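Local coordinates for borrelidin polyketide synthase, type I (Streptomyces parvulus, PDB 6OBT), which probably dehydrates beta-hydroxyacyl polyketide intermediates, as the dehydratase domain of a modular synthase that makes borrelidin, at residues G60-P65 with V79-V84. Sequence-based numbering, arbitrary orientation.
Sequences GRLSLP and VLLPGV
L62 and L81 meet through their side chains while their backbones are hydrogen-bonded elsewhere, L62 with V119 and L81 with L111. No hydrogen bond joins the two segments: the CA atoms of L62 and L81 are 9.6 Å apart, a gap that long, branched residues can bridge. Methyl CD1 of L62 lies 3.9 Å from CD2 of L81 and 4.1 Å from its CD1, facing both branches of the fork. The two side chains cross at about a right angle. In L81, CG stands opposite the backbone N (chi1 -165°), pointing toward L62, and chi2 (70°) sets both methyls around L62 CD1.

Two residues along each chain, in antiparallel order, L64 and V79 reach for each other tip to tip, with L64 CD2 3.9 Å from V79 CG1. Leucine gives rather more reach, and beta-branched valine suits the extended end of strand 78-79. S63, between the two leucines, turns its hydroxyl the other way, making a weak hydrogen bond to S66 N. H73 and P82 mark the ends of an HXXXGXXXXP dehydratase signature, and H73 ND1 is hydrogen-bonded to L80 O. The contact joins the end of strand 55-62 to the link between strand 78-79 and helix 83-97.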
loop_
_atom_site.group_PDB
_atom_site.type_symbol
_atom_site.label_atom_id
_atom_site.label_comp_id
_atom_site.label_asym_id
_atom_site.label_seq_id
_atom_site.Cartn_x
_atom_site.Cartn_y
_atom_site.Cartn_z
ATOM N N GLY A 60 6.691 -5.775 -0.347
ATOM C CA GLY A 60 7.488 -6.623 0.514
ATOM C C GLY A 60 8.798 -5.960 0.870
ATOM O O GLY A 60 9.135 -4.883 0.372
ATOM N N ARG A 61 9.545 -6.635 1.743
ATOM C CA ARG A 61 10.898 -6.250 2.124
ATOM C C ARG A 61 11.846 -7.401 1.799
ATOM O O ARG A 61 11.616 -8.533 2.242
ATOM C CB ARG A 61 10.974 -5.939 3.614
ATOM C CG ARG A 61 12.276 -5.299 4.056
ATOM C CD ARG A 61 12.220 -4.907 5.520
ATOM N NE ARG A 61 12.070 -6.068 6.396
ATOM C CZ ARG A 61 11.986 -6.000 7.722
ATOM N NH1 ARG A 61 12.035 -4.822 8.332
ATOM N NH2 ARG A 61 11.852 -7.109 8.439
ATOM N N LEU A 62 12.908 -7.114 1.043
ATOM C CA LEU A 62 13.918 -8.108 0.688
ATOM C C LEU A 62 15.217 -7.820 1.429
ATOM O O LEU A 62 15.668 -6.671 1.487
ATOM C CB LEU A 62 14.188 -8.120 -0.819
ATOM C CG LEU A 62 13.094 -8.630 -1.756
ATOM C CD1 LEU A 62 13.648 -8.760 -3.169
ATOM C CD2 LEU A 62 12.489 -9.950 -1.265
ATOM N N SER A 63 15.818 -8.869 1.980
ATOM C CA SER A 63 17.132 -8.778 2.593
ATOM C C SER A 63 17.708 -10.184 2.667
ATOM O O SER A 63 16.975 -11.174 2.645
ATOM C CB SER A 63 17.071 -8.134 3.980
ATOM O OG SER A 63 16.613 -9.041 4.969
ATOM N N LEU A 64 19.028 -10.260 2.754
ATOM C CA LEU A 64 19.639 -11.580 2.850
ATOM C C LEU A 64 19.384 -12.249 4.204
ATOM O O LEU A 64 19.278 -13.478 4.257
ATOM C CB LEU A 64 21.137 -11.502 2.554
ATOM C CG LEU A 64 21.395 -11.080 1.097
ATOM C CD1 LEU A 64 22.755 -10.411 0.930
ATOM C CD2 LEU A 64 21.239 -12.253 0.128
ATOM N N PRO A 65 19.264 -11.521 5.320
ATOM C CA PRO A 65 18.872 -12.216 6.559
ATOM C C PRO A 65 17.481 -12.821 6.492
ATOM O O PRO A 65 17.215 -13.812 7.183
ATOM C CB PRO A 65 18.981 -11.116 7.619
ATOM C CG PRO A 65 20.069 -10.243 7.095
ATOM C CD PRO A 65 19.832 -10.188 5.613
ATOM N N VAL A 79 25.908 -10.008 -5.202
ATOM C CA VAL A 79 24.638 -10.708 -5.008
ATOM C C VAL A 79 23.554 -9.943 -5.765
ATOM O O VAL A 79 23.146 -8.853 -5.354
ATOM C CB VAL A 79 24.281 -10.847 -3.522
ATOM C CG1 VAL A 79 22.939 -11.575 -3.359
ATOM C CG2 VAL A 79 25.382 -11.573 -2.773
ATOM N N LEU A 80 23.075 -10.518 -6.870
ATOM C CA LEU A 80 21.992 -9.945 -7.650
ATOM C C LEU A 80 20.742 -10.777 -7.436
ATOM O O LEU A 80 20.812 -12.012 -7.397
ATOM C CB LEU A 80 22.295 -9.926 -9.153
ATOM C CG LEU A 80 23.459 -9.164 -9.770
ATOM C CD1 LEU A 80 23.132 -8.802 -11.228
ATOM C CD2 LEU A 80 23.840 -7.959 -8.971
ATOM N N LEU A 81 19.609 -10.099 -7.295
ATOM C CA LEU A 81 18.331 -10.782 -7.394
ATOM C C LEU A 81 18.214 -11.394 -8.787
ATOM O O LEU A 81 18.494 -10.718 -9.786
ATOM C CB LEU A 81 17.188 -9.794 -7.126
ATOM C CG LEU A 81 15.850 -10.490 -6.847
ATOM C CD1 LEU A 81 15.901 -11.199 -5.495
ATOM C CD2 LEU A 81 14.701 -9.468 -6.874
ATOM N N PRO A 82 17.880 -12.672 -8.906
ATOM C CA PRO A 82 17.772 -13.245 -10.249
ATOM C C PRO A 82 16.617 -12.589 -11.000
ATOM O O PRO A 82 15.564 -12.303 -10.429
ATOM C CB PRO A 82 17.552 -14.745 -9.998
ATOM C CG PRO A 82 17.226 -14.890 -8.560
ATOM C CD PRO A 82 17.661 -13.650 -7.829
ATOM N N GLY A 83 16.860 -12.270 -12.272
ATOM C CA GLY A 83 15.822 -11.676 -13.100
ATOM C C GLY A 83 14.536 -12.478 -13.135
ATOM O O GLY A 83 13.442 -11.907 -13.234
ATOM N N VAL A 84 14.631 -13.804 -13.029
ATOM C CA VAL A 84 13.406 -14.603 -13.043
ATOM C C VAL A 84 12.559 -14.347 -11.800
ATOM O O VAL A 84 11.375 -14.685 -11.796
ATOM C CB VAL A 84 13.693 -16.110 -13.178
ATOM C CG1 VAL A 84 14.277 -16.440 -14.571
ATOM C CG2 VAL A 84 14.606 -16.586 -12.067
#